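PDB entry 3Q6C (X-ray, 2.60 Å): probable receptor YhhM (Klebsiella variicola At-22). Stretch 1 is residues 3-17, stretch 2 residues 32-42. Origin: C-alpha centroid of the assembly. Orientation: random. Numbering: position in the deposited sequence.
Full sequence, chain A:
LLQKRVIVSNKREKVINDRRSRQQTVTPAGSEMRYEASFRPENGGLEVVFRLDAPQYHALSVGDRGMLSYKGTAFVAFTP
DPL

Stretch 1 (3-17) QKRVIVSNKREKVIN
Stretch 2 32-42: EMRYEASFRPE

A strand running through to Val15 lies beside one that starts at Met33, antiparallel, with 145° between their N-to-C directions. Their axes approach to 4.3 Å, and the two stretches together bury 1304 Å². Most residues are extended, with phi near -120° and psi near 140°. Ser9 departs from this at -44/-69, and the register shifts by one residue there: Ile7 pairs with Arg40, but Arg12 pairs with Glu36.

Glu32 precedes the strand, with psi -45°. Its O accepts a short hydrogen bond from Ile16 N at 2.5 Å. The same O receives a CA-H...O contact from Val15 CA at 3.0 Å. Both contacts use backbone atoms.

Met33, a selenomethionine, lies opposite Val15 in a non-hydrogen-bonded pair, CA-CA 4.6 Å. Its chi1 and chi2 are both m. This brings SE to 4.3 Å from Val15 CB, an apolar contact that suits both side chains.

Arg34 pairs with Lys14 through two backbone hydrogen bonds. Arg34 N to Lys14 O is 2.7 Å, and Lys14 N to Arg34 O is 2.9 Å. The side chain of Arg34 is extended, with chi1 to chi3 all t. Its aliphatic part runs beside that of Lys14, with Arg34 CD 3.9 Å from Lys14 CE.

Tyr35 faces Glu13, CA-CA 4.9 Å. With chi1 m and chi2 86°, its ring meets the aliphatic part of Glu13 obliquely, Tyr35 CE2 lying 3.5 Å from Glu13 CG.

Glu36 N donates to Arg12 O at 3.1 Å, and Arg12 N donates to Glu36 O at 2.9 Å. The Glu36 side chain is m, t. Its OE2 gathers three basic groups: Arg12 and Lys14 across the strands and, within its own strand, Arg34, whose NE is 3.6 Å from Glu36 OE2. Arg12 (t, t, p) reaches back so that NH2 makes a salt bridge to Glu36 OE2 at 2.9 Å, its hydrogen bond weak. Lys14 (t, t, p, t) places NZ 3.5 Å from the same Glu36 OE2, also a salt bridge with a weak hydrogen bond. An acid suits this place: Arg12 NH2 and Lys14 NZ are only 2.7 Å apart, two donors with no bond between them, and the shared carboxylate offsets their charge.

Ala37 is buried opposite Lys11, CA-CA 4.5 Å. Its CB is 4.2 Å from Lys11 CG.

Ser38 is buried, with chi1 m. Its N donates to Asn10 O at 2.7 Å. The return bond, Asn10 N to Ser38 O, is weak at 3.4 Å. Ser38 O also lies 2.8 Å from Ser9 N.

Phe39 (chi1 m, chi2 -86°) is buried on the same face as Ala37, Tyr35 and Met33. Its CD1 is 3.5 Å from Val6 CG2, and its CE1 is 3.9 Å from Val8 CG2. These branched side chains give the ring an apolar setting.

Arg40 closes the pair with Ile7. Arg40 N to Ile7 O is 2.9 Å, and Ile7 N to Arg40 O is 2.7 Å. Its guanidinium presents one face to Ser9 OG.

Pro41 has no amide hydrogen to donate. Its CG packs 3.8 Å from Lys4 CE.

Glu42 ends the contact with a salt bridge, Glu42 OE2 to Arg5 NH1, very short at 2.3 Å. Arg5 is m, t, p and meets the carboxylate at the guanidinium edge.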

# COMPACT_ATOMS: atom_id res chain seq x y z
N GLN A 3 9.91 -1.54 8.79
CA GLN A 3 9.76 -0.33 7.97
C GLN A 3 10.70 -0.49 6.78
O GLN A 3 11.81 -1.00 6.93
CB GLN A 3 10.19 0.92 8.74
CG GLN A 3 9.35 1.27 9.94
CD GLN A 3 9.32 2.77 10.21
OE1 GLN A 3 8.56 3.51 9.59
NE2 GLN A 3 10.17 3.22 11.12
N LYS A 4 10.25 -0.06 5.60
CA LYS A 4 11.05 -0.15 4.37
C LYS A 4 10.67 1.00 3.43
O LYS A 4 9.50 1.35 3.31
CB LYS A 4 10.82 -1.49 3.67
CG LYS A 4 11.77 -1.77 2.51
CD LYS A 4 11.41 -3.08 1.81
CE LYS A 4 12.34 -3.42 0.64
NZ LYS A 4 13.69 -3.90 1.03
N ARG A 5 11.66 1.59 2.75
CA ARG A 5 11.39 2.67 1.82
C ARG A 5 10.90 2.08 0.51
O ARG A 5 11.60 1.28 -0.11
CB ARG A 5 12.65 3.51 1.56
CG ARG A 5 13.33 4.01 2.82
CD ARG A 5 14.26 5.19 2.55
NE ARG A 5 13.49 6.40 2.27
CZ ARG A 5 13.15 6.82 1.06
NH1 ARG A 5 13.52 6.13 -0.01
NH2 ARG A 5 12.42 7.93 0.92
N VAL A 6 9.71 2.47 0.08
CA VAL A 6 9.19 1.94 -1.17
C VAL A 6 8.44 3.01 -1.93
O VAL A 6 8.30 4.15 -1.46
CB VAL A 6 8.18 0.79 -0.93
CG1 VAL A 6 8.78 -0.27 -0.01
CG2 VAL A 6 6.90 1.36 -0.35
N ILE A 7 7.97 2.64 -3.11
CA ILE A 7 7.18 3.54 -3.92
C ILE A 7 5.82 2.88 -4.05
O ILE A 7 5.70 1.65 -4.00
CB ILE A 7 7.80 3.75 -5.32
CG1 ILE A 7 7.03 4.85 -6.06
CG2 ILE A 7 7.74 2.47 -6.13
CD1 ILE A 7 7.64 5.24 -7.39
N VAL A 8 4.77 3.69 -4.17
CA VAL A 8 3.42 3.17 -4.30
C VAL A 8 3.20 2.67 -5.73
O VAL A 8 2.77 3.42 -6.61
CB VAL A 8 2.38 4.23 -3.95
CG1 VAL A 8 0.98 3.67 -4.09
CG2 VAL A 8 2.61 4.71 -2.52
N SER A 9 3.55 1.40 -5.94
CA SER A 9 3.43 0.71 -7.22
C SER A 9 2.14 0.97 -7.95
O SER A 9 2.13 1.59 -9.01
CB SER A 9 3.54 -0.81 -7.03
OG SER A 9 4.88 -1.25 -7.03
N ASN A 10 1.05 0.46 -7.39
CA ASN A 10 -0.25 0.62 -8.01
C ASN A 10 -1.38 0.37 -7.03
O ASN A 10 -1.16 -0.13 -5.93
CB ASN A 10 -0.41 -0.34 -9.19
CG ASN A 10 -0.67 -1.77 -8.74
OD1 ASN A 10 0.16 -2.37 -8.05
ND2 ASN A 10 -1.82 -2.32 -9.13
N LYS A 11 -2.58 0.73 -7.45
CA LYS A 11 -3.79 0.57 -6.66
C LYS A 11 -4.91 -0.04 -7.50
O LYS A 11 -5.11 0.32 -8.67
CB LYS A 11 -4.25 1.93 -6.12
CG LYS A 11 -3.48 2.41 -4.90
CD LYS A 11 -3.74 3.90 -4.61
CE LYS A 11 -5.22 4.21 -4.38
NZ LYS A 11 -5.45 5.69 -4.37
N ARG A 12 -5.63 -0.98 -6.92
CA ARG A 12 -6.72 -1.61 -7.64
C ARG A 12 -7.95 -1.63 -6.78
O ARG A 12 -7.89 -1.89 -5.58
CB ARG A 12 -6.35 -3.04 -8.04
CG ARG A 12 -7.38 -3.70 -8.96
CD ARG A 12 -7.02 -5.15 -9.29
NE ARG A 12 -7.03 -6.00 -8.10
CZ ARG A 12 -6.74 -7.30 -8.11
NH1 ARG A 12 -6.40 -7.90 -9.24
NH2 ARG A 12 -6.78 -8.00 -6.98
N GLU A 13 -9.08 -1.31 -7.40
CA GLU A 13 -10.38 -1.33 -6.74
C GLU A 13 -11.10 -2.45 -7.47
O GLU A 13 -11.13 -2.48 -8.70
CB GLU A 13 -11.11 -0.01 -6.97
CG GLU A 13 -12.10 0.33 -5.88
CD GLU A 13 -12.79 1.66 -6.12
OE1 GLU A 13 -12.22 2.49 -6.86
OE2 GLU A 13 -13.90 1.87 -5.57
N LYS A 14 -11.65 -3.39 -6.72
CA LYS A 14 -12.32 -4.53 -7.31
C LYS A 14 -13.62 -4.85 -6.60
O LYS A 14 -13.73 -4.67 -5.39
CB LYS A 14 -11.37 -5.73 -7.24
CG LYS A 14 -11.95 -7.05 -7.67
CD LYS A 14 -10.86 -8.12 -7.75
CE LYS A 14 -10.21 -8.37 -6.40
NZ LYS A 14 -9.05 -9.30 -6.52
N VAL A 15 -14.60 -5.32 -7.35
CA VAL A 15 -15.89 -5.66 -6.77
C VAL A 15 -16.02 -7.17 -6.63
O VAL A 15 -15.63 -7.91 -7.53
CB VAL A 15 -17.03 -5.16 -7.65
CG1 VAL A 15 -16.91 -5.75 -9.04
CG2 VAL A 15 -18.36 -5.51 -7.02
N ILE A 16 -16.54 -7.62 -5.49
CA ILE A 16 -16.73 -9.04 -5.22
C ILE A 16 -18.11 -9.34 -4.62
O ILE A 16 -18.98 -8.46 -4.56
CB ILE A 16 -15.65 -9.56 -4.24
CG1 ILE A 16 -15.78 -8.84 -2.90
CG2 ILE A 16 -14.27 -9.36 -4.83
CD1 ILE A 16 -14.84 -9.37 -1.83
N ASN A 17 -18.31 -10.59 -4.18
CA ASN A 17 -19.60 -10.98 -3.59
C ASN A 17 -19.41 -11.66 -2.24
O ASN A 17 -20.11 -11.34 -1.27
CB ASN A 17 -20.36 -11.92 -4.55
CG ASN A 17 -19.82 -13.35 -4.54
OD1 ASN A 17 -18.61 -13.57 -4.53
ND2 ASN A 17 -20.73 -14.32 -4.55
N GLU A 32 -18.37 -6.30 -0.80
CA GLU A 32 -18.64 -6.02 -2.21
C GLU A 32 -17.43 -5.34 -2.84
O GLU A 32 -17.00 -5.70 -3.93
CB GLU A 32 -19.86 -5.12 -2.35
CG GLU A 32 -20.83 -5.55 -3.45
CD GLU A 32 -21.80 -6.62 -2.98
OE1 GLU A 32 -22.56 -6.33 -2.03
OE2 GLU A 32 -21.80 -7.73 -3.55
N MSE A 33 -16.88 -4.35 -2.14
CA MSE A 33 -15.72 -3.63 -2.63
C MSE A 33 -14.43 -4.06 -1.95
O MSE A 33 -14.35 -4.10 -0.73
CB MSE A 33 -15.91 -2.12 -2.43
CG MSE A 33 -17.02 -1.54 -3.26
SE MSE A 33 -16.62 -1.67 -5.15
CE MSE A 33 -16.35 0.21 -5.51
N ARG A 34 -13.42 -4.40 -2.75
CA ARG A 34 -12.14 -4.81 -2.21
C ARG A 34 -11.07 -3.84 -2.68
O ARG A 34 -11.04 -3.46 -3.85
CB ARG A 34 -11.77 -6.21 -2.68
CG ARG A 34 -10.53 -6.77 -2.00
CD ARG A 34 -10.21 -8.16 -2.51
NE ARG A 34 -9.29 -8.88 -1.63
CZ ARG A 34 -9.54 -9.17 -0.36
NH1 ARG A 34 -10.69 -8.80 0.20
NH2 ARG A 34 -8.65 -9.84 0.35
N TYR A 35 -10.18 -3.46 -1.77
CA TYR A 35 -9.12 -2.53 -2.12
C TYR A 35 -7.73 -3.12 -1.90
O TYR A 35 -7.50 -3.83 -0.93
CB TYR A 35 -9.27 -1.23 -1.32
CG TYR A 35 -10.64 -0.60 -1.41
CD1 TYR A 35 -11.67 -0.98 -0.55
CD2 TYR A 35 -10.90 0.40 -2.34
CE1 TYR A 35 -12.93 -0.37 -0.61
CE2 TYR A 35 -12.15 1.01 -2.41
CZ TYR A 35 -13.16 0.62 -1.54
OH TYR A 35 -14.38 1.25 -1.61
N GLU A 36 -6.82 -2.83 -2.83
CA GLU A 36 -5.46 -3.34 -2.77
C GLU A 36 -4.44 -2.30 -3.24
O GLU A 36 -4.66 -1.58 -4.22
CB GLU A 36 -5.32 -4.59 -3.63
CG GLU A 36 -6.00 -5.84 -3.08
CD GLU A 36 -6.05 -6.99 -4.09
OE1 GLU A 36 -5.06 -7.22 -4.82
OE2 GLU A 36 -7.09 -7.67 -4.16
N ALA A 37 -3.32 -2.21 -2.53
CA ALA A 37 -2.26 -1.28 -2.89
C ALA A 37 -0.97 -2.07 -2.96
O ALA A 37 -0.70 -2.93 -2.13
CB ALA A 37 -2.15 -0.19 -1.86
N SER A 38 -0.17 -1.78 -3.98
CA SER A 38 1.10 -2.47 -4.12
C SER A 38 2.25 -1.52 -3.84
O SER A 38 2.23 -0.38 -4.26
CB SER A 38 1.26 -3.06 -5.52
OG SER A 38 0.44 -4.20 -5.69
N PHE A 39 3.23 -2.01 -3.10
CA PHE A 39 4.41 -1.23 -2.77
C PHE A 39 5.63 -1.91 -3.37
O PHE A 39 5.76 -3.14 -3.33
CB PHE A 39 4.52 -1.10 -1.27
CG PHE A 39 3.38 -0.37 -0.65
CD1 PHE A 39 3.40 1.02 -0.57
CD2 PHE A 39 2.25 -1.05 -0.20
CE1 PHE A 39 2.31 1.72 -0.05
CE2 PHE A 39 1.16 -0.37 0.32
CZ PHE A 39 1.18 1.03 0.39
N ARG A 40 6.52 -1.10 -3.93
CA ARG A 40 7.72 -1.64 -4.54
C ARG A 40 8.97 -0.95 -4.02
O ARG A 40 8.97 0.25 -3.74
CB ARG A 40 7.63 -1.47 -6.06
CG ARG A 40 8.87 -1.90 -6.81
CD ARG A 40 8.75 -1.53 -8.26
NE ARG A 40 7.65 -2.25 -8.89
CZ ARG A 40 7.00 -1.79 -9.96
NH1 ARG A 40 7.34 -0.62 -10.49
NH2 ARG A 40 6.02 -2.51 -10.50
N PRO A 41 10.06 -1.70 -3.88
CA PRO A 41 11.31 -1.12 -3.39
C PRO A 41 11.91 -0.15 -4.40
O PRO A 41 11.88 -0.41 -5.60
CB PRO A 41 12.21 -2.35 -3.18
CG PRO A 41 11.22 -3.49 -2.97
CD PRO A 41 10.16 -3.17 -4.00
N GLU A 42 12.44 0.97 -3.91
CA GLU A 42 13.06 1.96 -4.79
C GLU A 42 14.25 1.33 -5.51
O GLU A 42 14.09 0.65 -6.53
CB GLU A 42 13.55 3.18 -3.99
CG GLU A 42 13.19 3.21 -2.51
CD GLU A 42 14.42 3.41 -1.61
OE1 GLU A 42 15.11 2.41 -1.28
OE2 GLU A 42 14.70 4.57 -1.25